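Local coordinates for hydrogenase expression protein (Thiobacillus denitrificans, PDB 3SB1), which is of unknown function in detail but, as a HupH/HyaF-family hydrogenase expression protein, probably takes part in the maturation of hydrogenase, at residues G44-L49 with L81-A86; A66-L71 with F129-F134. All coordinates share one frame; numbering follows the deposited sequence.

Contact 1: G44-L49 with L81-A86; sequences GNALPL and LEWLRA
Ala46 CB points at helix 78-88 and meets the six-membered ring of Trp83, 4.0 Å from CE3, with Leu84 CB at 4.5 Å. Ala46 comes third in a type I turn running from Gly44 to Leu47, and its carbonyl accepts the amide of Leu49 at 3.0 Å, Leu49 N to Ala46 O. Leu47 follows, and in one of its two conformers its CD1 reaches the far corner of the same indole, 3.8 Å from Trp83 CH2. With CG anti to the backbone N (chi1 173°), Trp83 swings the benzo part of its indole up to Ala46 and Leu47, both of which meet it obliquely. Leu49 CD1 touches Leu84 CD2 at 3.7 Å, their side chains crossing at about a right angle. No hydrogen bond joins the segments; the contact, apolar throughout, joins the turn leading into helix 48-63 to helix 78-88. A serine in place of Trp83 would probably leave Ala46 CB without its ring partner and open a gap between turn and helix. Around this seam, Leu50 of helix 48-63 touches both Trp83 and Leu84, Leu76, in a loop, touches Ala46, Trp115 of strand 113-119 packs on Leu84, and Leu160 of the second subunit packs on Leu47.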
ATOM      1  N   GLY A  44     -11.501 -19.507 -22.528  1.00 39.88           N
ATOM      2  CA  GLY A  44     -10.404 -20.393 -22.128  1.00 39.24           C
ATOM      3  C   GLY A  44      -9.067 -19.678 -22.279  1.00 36.75           C
ATOM      4  O   GLY A  44      -7.999 -20.208 -21.943  1.00 37.57           O
ATOM      5  N   ASN A  45      -9.123 -18.440 -22.740  1.00 34.23           N
ATOM      6  CA  ASN A  45      -7.896 -17.735 -23.063  1.00 32.34           C
ATOM      7  C   ASN A  45      -7.175 -17.029 -21.943  1.00 29.32           C
ATOM      8  O   ASN A  45      -6.117 -16.437 -22.167  1.00 29.33           O
ATOM      9  CB  ASN A  45      -8.162 -16.873 -24.286  1.00 33.34           C
ATOM     10  CG  ASN A  45      -8.527 -17.722 -25.475  1.00 34.93           C
ATOM     11  OD1 ASN A  45      -7.906 -18.778 -25.711  1.00 40.13           O
ATOM     12  ND2 ASN A  45      -9.531 -17.297 -26.225  1.00 39.20           N
ATOM     13  N   ALA A  46      -7.701 -17.108 -20.719  1.00 26.32           N
ATOM     14  CA  ALA A  46      -7.006 -16.541 -19.592  1.00 24.16           C
ATOM     15  C   ALA A  46      -6.078 -17.590 -18.932  1.00 23.49           C
ATOM     16  O   ALA A  46      -5.193 -17.230 -18.186  1.00 23.66           O
ATOM     17  CB  ALA A  46      -7.986 -16.011 -18.580  1.00 24.44           C
ATOM     18  N   LEU A  47      -6.254 -18.884 -19.200  0.50 24.24           N
ATOM     19  CA  LEU A  47      -5.400 -19.896 -18.516  0.50 23.80           C
ATOM     20  C   LEU A  47      -3.889 -19.731 -18.755  0.50 24.14           C
ATOM     21  O   LEU A  47      -3.081 -19.940 -17.847  0.50 23.09           O
ATOM     22  CB  LEU A  47      -5.882 -21.324 -18.814  0.50 25.56           C
ATOM     23  CG  LEU A  47      -5.163 -22.486 -18.117  0.50 25.17           C
ATOM     24  CD1 LEU A  47      -5.002 -22.289 -16.595  0.50 25.88           C
ATOM     25  CD2 LEU A  47      -5.954 -23.757 -18.444  0.50 25.43           C
ATOM     26  N   PRO A  48      -3.479 -19.319 -19.963  1.00 23.48           N
ATOM     27  CA  PRO A  48      -2.035 -19.097 -20.129  1.00 22.55           C
ATOM     28  C   PRO A  48      -1.426 -18.023 -19.256  1.00 21.57           C
ATOM     29  O   PRO A  48      -0.205 -17.929 -19.098  1.00 23.43           O
ATOM     30  CB  PRO A  48      -1.919 -18.684 -21.602  1.00 23.24           C
ATOM     31  CG  PRO A  48      -3.009 -19.390 -22.249  1.00 25.28           C
ATOM     32  CD  PRO A  48      -4.168 -19.342 -21.270  1.00 26.03           C
ATOM     33  N   LEU A  49      -2.281 -17.173 -18.726  1.00 20.12           N
ATOM     34  CA  LEU A  49      -1.812 -16.097 -17.882  1.00 20.60           C
ATOM     35  C   LEU A  49      -1.215 -16.582 -16.578  1.00 19.68           C
ATOM     36  O   LEU A  49      -0.354 -15.901 -16.015  1.00 19.64           O
ATOM     37  CB  LEU A  49      -2.908 -15.111 -17.610  1.00 20.68           C
ATOM     38  CG  LEU A  49      -3.307 -14.264 -18.798  1.00 23.45           C
ATOM     39  CD1 LEU A  49      -4.449 -13.318 -18.372  1.00 20.58           C
ATOM     40  CD2 LEU A  49      -2.174 -13.430 -19.385  1.00 29.26           C
ATOM     41  N   LEU A  81     -11.939 -12.782 -17.330  1.00 22.72           N
ATOM     42  CA  LEU A  81     -11.384 -11.948 -16.280  1.00 23.57           C
ATOM     43  C   LEU A  81     -11.953 -12.308 -14.940  1.00 22.62           C
ATOM     44  O   LEU A  81     -11.232 -12.312 -13.964  1.00 22.55           O
ATOM     45  CB  LEU A  81     -11.595 -10.451 -16.567  1.00 25.64           C
ATOM     46  CG  LEU A  81     -10.858  -9.884 -17.771  1.00 28.37           C
ATOM     47  CD1 LEU A  81     -11.341  -8.477 -18.022  1.00 35.63           C
ATOM     48  CD2 LEU A  81      -9.352  -9.889 -17.512  1.00 32.01           C
ATOM     49  N   GLU A  82     -13.247 -12.606 -14.853  1.00 23.95           N
ATOM     50  CA  GLU A  82     -13.840 -13.009 -13.564  1.00 24.22           C
ATOM     51  C   GLU A  82     -13.188 -14.308 -13.078  1.00 22.20           C
ATOM     52  O   GLU A  82     -12.968 -14.497 -11.883  1.00 22.09           O
ATOM     53  CB  GLU A  82     -15.353 -13.226 -13.691  1.00 27.47           C
ATOM     54  CG  GLU A  82     -16.146 -11.974 -14.017  1.00 31.36           C
ATOM     55  CD  GLU A  82     -17.604 -12.248 -14.389  1.00 38.51           C
ATOM     56  OE1 GLU A  82     -18.117 -13.386 -14.190  1.00 41.47           O
ATOM     57  OE2 GLU A  82     -18.231 -11.315 -14.934  1.00 42.66           O
ATOM     58  N   TRP A  83     -12.972 -15.243 -14.004  1.00 20.85           N
ATOM     59  CA  TRP A  83     -12.327 -16.510 -13.682  1.00 19.84           C
ATOM     60  C   TRP A  83     -10.923 -16.264 -13.114  1.00 19.78           C
ATOM     61  O   TRP A  83     -10.545 -16.808 -12.091  1.00 19.88           O
ATOM     62  CB  TRP A  83     -12.243 -17.439 -14.900  1.00 20.08           C
ATOM     63  CG  TRP A  83     -11.431 -18.655 -14.589  1.00 21.97           C
ATOM     64  CD1 TRP A  83     -11.893 -19.813 -14.004  1.00 31.94           C
ATOM     65  CD2 TRP A  83     -10.027 -18.861 -14.815  1.00 22.24           C
ATOM     66  NE1 TRP A  83     -10.871 -20.721 -13.869  1.00 31.84           N
ATOM     67  CE2 TRP A  83      -9.707 -20.148 -14.307  1.00 30.03           C
ATOM     68  CE3 TRP A  83      -8.996 -18.079 -15.353  1.00 25.13           C
ATOM     69  CZ2 TRP A  83      -8.415 -20.674 -14.357  1.00 29.97           C
ATOM     70  CZ3 TRP A  83      -7.702 -18.596 -15.352  1.00 25.97           C
ATOM     71  CH2 TRP A  83      -7.433 -19.893 -14.881  1.00 28.40           C
ATOM     72  N   LEU A  84     -10.127 -15.467 -13.811  1.00 18.75           N
ATOM     73  CA  LEU A  84      -8.785 -15.163 -13.360  1.00 19.24           C
ATOM     74  C   LEU A  84      -8.764 -14.458 -12.011  1.00 17.81           C
ATOM     75  O   LEU A  84      -7.970 -14.795 -11.152  1.00 17.78           O
ATOM     76  CB  LEU A  84      -8.049 -14.325 -14.425  1.00 18.80           C
ATOM     77  CG  LEU A  84      -6.613 -13.973 -14.103  1.00 19.00           C
ATOM     78  CD1 LEU A  84      -5.782 -15.242 -14.155  1.00 20.52           C
ATOM     79  CD2 LEU A  84      -6.056 -12.936 -15.093  1.00 18.59           C
ATOM     80  N   ARG A  85      -9.617 -13.457 -11.820  0.50 19.30           N
ATOM     81  CA  ARG A  85      -9.652 -12.733 -10.529  0.50 20.35           C
ATOM     82  C   ARG A  85      -9.998 -13.705  -9.412  0.50 20.04           C
ATOM     83  O   ARG A  85      -9.379 -13.674  -8.334  0.50 21.29           O
ATOM     84  CB  ARG A  85     -10.641 -11.555 -10.545  0.50 20.79           C
ATOM     85  CG  ARG A  85     -10.666 -10.655  -9.270  0.50 26.27           C
ATOM     86  CD  ARG A  85      -9.483  -9.698  -9.205  0.50 30.44           C
ATOM     87  NE  ARG A  85      -9.353  -8.845  -8.006  0.50 32.79           N
ATOM     88  CZ  ARG A  85      -9.850  -7.611  -7.890  0.50 38.01           C
ATOM     89  NH1 ARG A  85      -9.637  -6.899  -6.789  0.50 36.02           N
ATOM     90  NH2 ARG A  85     -10.559  -7.080  -8.874  0.50 40.85           N
ATOM     91  N   ALA A  86     -10.959 -14.594  -9.665  1.00 21.10           N
ATOM     92  CA  ALA A  86     -11.375 -15.585  -8.657  1.00 23.57           C
ATOM     93  C   ALA A  86     -10.270 -16.603  -8.362  1.00 22.64           C
ATOM     94  O   ALA A  86     -10.083 -17.039  -7.200  1.00 23.12           O
ATOM     95  CB  ALA A  86     -12.629 -16.290  -9.130  1.00 25.25           C
TER

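Contact 2: A66-L71 with F129-F134; sequences ASTIDL and FIEVAF
Ser67 to Ile69 pair with Ile130 to Val132 as antiparallel strands, joining the short outermost strand 67-69 to strand 125-132 at one border of the chain's sheet. Ser67 and Val132 form one hydrogen-bonded pair, with Ser67 N to Val132 O at 3.0 Å and Val132 N to Ser67 O at 2.9 Å. Ile69 and Ile130 form the next, both bonds bending only modestly, with N-H...O angles of 163°. The non-hydrogen-bonded pair Thr68-Glu131 lies between them, and there Thr68 CA sits 3.2 Å from Ile130 O in a CA-H...O contact. In this antiparallel sheet, strand 125-132 is bonded on its other border to strand 113-119, through Phe129 with Ile116 and Glu131 with Trp114. Ser67, Ile69, Ile130 and Val132 share one face, where helix 48-63 lies on Ser67 and Ile69. Beyond the pairing, Asp70 centres an inverse gamma turn, and Leu71 CG packs on Phe129 CA at 4.0 Å. On the other face Thr68 CG2 touches both Glu131 CG and Phe129 CD1, each at 4.0 Å. The ring of Phe129 gets there because its CG stands between the backbone N and the carbonyl carbon (chi1 64°). Glu131 runs out extended, and its OE2 accepts the amide of Glu137.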
ATOM      1  N   ALA A  66      10.243  -5.273 -11.739  1.00 20.38           N
ATOM      2  CA  ALA A  66       8.814  -5.488 -11.787  1.00 18.03           C
ATOM      3  C   ALA A  66       8.309  -5.659 -13.260  1.00 20.20           C
ATOM      4  O   ALA A  66       8.960  -5.242 -14.249  1.00 22.27           O
ATOM      5  CB  ALA A  66       8.109  -4.332 -11.059  1.00 17.36           C
ATOM      6  N   SER A  67       7.127  -6.232 -13.411  1.00 17.49           N
ATOM      7  CA  SER A  67       6.541  -6.464 -14.715  1.00 19.21           C
ATOM      8  C   SER A  67       5.047  -6.231 -14.625  1.00 17.75           C
ATOM      9  O   SER A  67       4.500  -6.210 -13.531  1.00 16.24           O
ATOM     10  CB  SER A  67       6.709  -7.959 -15.083  1.00 23.53           C
ATOM     11  OG  SER A  67       8.067  -8.326 -15.206  1.00 33.61           O
ATOM     12  N   THR A  68       4.418  -6.076 -15.779  1.00 16.69           N
ATOM     13  CA  THR A  68       2.982  -5.953 -15.830  1.00 17.86           C
ATOM     14  C   THR A  68       2.409  -6.786 -16.954  1.00 18.07           C
ATOM     15  O   THR A  68       3.105  -7.108 -17.958  1.00 20.52           O
ATOM     16  CB  THR A  68       2.516  -4.504 -16.018  1.00 20.14           C
ATOM     17  OG1 THR A  68       3.062  -3.991 -17.241  1.00 25.69           O
ATOM     18  CG2 THR A  68       2.939  -3.619 -14.876  1.00 24.81           C
ATOM     19  N   ILE A  69       1.159  -7.188 -16.747  1.00 14.55           N
ATOM     20  CA  ILE A  69       0.339  -7.888 -17.739  1.00 16.17           C
ATOM     21  C   ILE A  69      -0.881  -6.981 -17.925  1.00 14.94           C
ATOM     22  O   ILE A  69      -1.694  -6.815 -17.004  1.00 15.11           O
ATOM     23  CB  ILE A  69      -0.108  -9.270 -17.284  1.00 18.14           C
ATOM     24  CG1 ILE A  69       1.130 -10.126 -17.078  1.00 22.12           C
ATOM     25  CG2 ILE A  69      -1.128  -9.883 -18.344  1.00 20.64           C
ATOM     26  CD1 ILE A  69       0.836 -11.454 -16.407  1.00 24.32           C
ATOM     27  N   ASP A  70      -0.946  -6.349 -19.088  1.00 16.04           N
ATOM     28  CA  ASP A  70      -2.024  -5.408 -19.443  1.00 16.43           C
ATOM     29  C   ASP A  70      -3.294  -6.149 -19.855  1.00 16.85           C
ATOM     30  O   ASP A  70      -3.593  -6.361 -21.044  1.00 19.12           O
ATOM     31  CB  ASP A  70      -1.579  -4.484 -20.580  1.00 19.49           C
ATOM     32  CG  ASP A  70      -2.545  -3.340 -20.822  1.00 24.70           C
ATOM     33  OD1 ASP A  70      -3.633  -3.300 -20.192  1.00 24.27           O
ATOM     34  OD2 ASP A  70      -2.210  -2.461 -21.671  1.00 26.74           O
ATOM     35  N   LEU A  71      -4.120  -6.430 -18.867  1.00 14.26           N
ATOM     36  CA  LEU A  71      -5.332  -7.159 -19.056  1.00 15.11           C
ATOM     37  C   LEU A  71      -6.332  -6.496 -19.984  1.00 17.48           C
ATOM     38  O   LEU A  71      -6.960  -7.177 -20.797  1.00 17.61           O
ATOM     39  CB  LEU A  71      -5.999  -7.426 -17.688  1.00 15.89           C
ATOM     40  CG  LEU A  71      -5.252  -8.294 -16.675  1.00 14.87           C
ATOM     41  CD1 LEU A  71      -6.022  -8.343 -15.349  1.00 16.79           C
ATOM     42  CD2 LEU A  71      -5.022  -9.729 -17.197  1.00 17.04           C
ATOM     43  N   PHE A 129      -4.819  -4.167 -14.914  1.00 11.18           N
ATOM     44  CA  PHE A 129      -3.618  -4.923 -15.140  1.00 12.28           C
ATOM     45  C   PHE A 129      -3.114  -5.601 -13.924  1.00 13.15           C
ATOM     46  O   PHE A 129      -3.497  -5.268 -12.783  1.00 13.50           O
ATOM     47  CB  PHE A 129      -2.510  -4.034 -15.751  1.00 12.69           C
ATOM     48  CG  PHE A 129      -2.012  -2.904 -14.871  1.00 11.99           C
ATOM     49  CD1 PHE A 129      -0.886  -3.038 -14.051  1.00 14.47           C
ATOM     50  CD2 PHE A 129      -2.674  -1.659 -14.848  1.00 15.10           C
ATOM     51  CE1 PHE A 129      -0.395  -2.002 -13.330  1.00 15.14           C
ATOM     52  CE2 PHE A 129      -2.195  -0.607 -14.059  1.00 16.09           C
ATOM     53  CZ  PHE A 129      -1.073  -0.772 -13.272  1.00 16.33           C
ATOM     54  N   ILE A 130      -2.277  -6.605 -14.170  0.50 12.68           N
ATOM     55  CA  ILE A 130      -1.600  -7.334 -13.110  0.50 12.34           C
ATOM     56  C   ILE A 130      -0.207  -6.692 -13.008  0.50 12.48           C
ATOM     57  O   ILE A 130       0.435  -6.359 -14.018  0.50 12.34           O
ATOM     58  CB  ILE A 130      -1.380  -8.834 -13.409  0.50 12.48           C
ATOM     59  CG1 ILE A 130      -2.673  -9.567 -13.732  0.50 15.58           C
ATOM     60  CG2 ILE A 130      -0.695  -9.489 -12.191  0.50 13.24           C
ATOM     61  CD1 ILE A 130      -3.615  -9.652 -12.583  0.50 15.51           C
ATOM     62  N   GLU A 131       0.239  -6.459 -11.788  1.00 12.16           N
ATOM     63  CA  GLU A 131       1.598  -5.933 -11.561  1.00 13.32           C
ATOM     64  C   GLU A 131       2.313  -6.946 -10.697  1.00 13.85           C
ATOM     65  O   GLU A 131       1.777  -7.350  -9.669  1.00 14.05           O
ATOM     66  CB  GLU A 131       1.556  -4.548 -10.937  1.00 14.91           C
ATOM     67  CG  GLU A 131       2.898  -3.859 -10.852  1.00 22.87           C
ATOM     68  CD  GLU A 131       2.769  -2.379 -10.363  1.00 25.36           C
ATOM     69  OE1 GLU A 131       1.675  -1.924  -9.988  1.00 32.20           O
ATOM     70  OE2 GLU A 131       3.777  -1.670 -10.398  1.00 40.85           O
ATOM     71  N   VAL A 132       3.448  -7.483 -11.205  1.00 12.40           N
ATOM     72  CA  VAL A 132       4.260  -8.425 -10.474  1.00 13.00           C
ATOM     73  C   VAL A 132       5.405  -7.563  -9.913  1.00 12.30           C
ATOM     74  O   VAL A 132       6.249  -7.051 -10.635  1.00 14.86           O
ATOM     75  CB  VAL A 132       4.680  -9.583 -11.298  1.00 12.81           C
ATOM     76  CG1 VAL A 132       5.700 -10.463 -10.509  1.00 15.65           C
ATOM     77  CG2 VAL A 132       3.454 -10.379 -11.840  1.00 15.39           C
ATOM     78  N   ALA A 133       5.395  -7.391  -8.605  1.00 10.97           N
ATOM     79  CA  ALA A 133       6.257  -6.445  -7.900  1.00 12.93           C
ATOM     80  C   ALA A 133       6.205  -6.664  -6.415  1.00 12.53           C
ATOM     81  O   ALA A 133       5.236  -7.242  -5.888  1.00 13.87           O
ATOM     82  CB  ALA A 133       5.732  -5.001  -8.226  1.00 15.28           C
ATOM     83  N   PHE A 134       7.224  -6.161  -5.700  1.00 13.21           N
ATOM     84  CA  PHE A 134       7.213  -6.208  -4.266  1.00 13.28           C
ATOM     85  C   PHE A 134       6.158  -5.227  -3.665  1.00 16.18           C
ATOM     86  O   PHE A 134       5.550  -5.507  -2.627  1.00 17.09           O
ATOM     87  CB  PHE A 134       8.614  -6.025  -3.660  1.00 15.01           C
ATOM     88  CG  PHE A 134       9.597  -7.026  -4.159  1.00 15.38           C
ATOM     89  CD1 PHE A 134       9.493  -8.361  -3.766  1.00 17.94           C
ATOM     90  CD2 PHE A 134      10.621  -6.687  -5.052  1.00 18.49           C
ATOM     91  CE1 PHE A 134      10.380  -9.334  -4.240  1.00 18.35           C
ATOM     92  CE2 PHE A 134      11.512  -7.666  -5.504  1.00 20.24           C
ATOM     93  CZ  PHE A 134      11.396  -8.969  -5.114  1.00 18.79           C
TER

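In the fold
From the N terminus the chain first passes 44-49 and enters helix 48-63, then forms strand 67-69 and reaches helix 78-88, where contact 1 closes a loop over the 31 intervening residues. Contact 2 closes a longer one, from 66-71 to 129-134, spanning helix 78-88 and most of the sheet. Since 66-71 falls inside the first loop and 81-86 inside the second, the two closures cross. Their centres lie about 15 Å apart, yet they touch: Leu71 CD2 reaches Leu49 CD1 at 3.8 Å and Leu84 CD2 at 4.0 Å, while Leu49 CD2 meets Ile69 CG2. Contact 1 joins the two helices, contact 2 fixes the outer strand, and the leucines between them bring the helices onto the sheet.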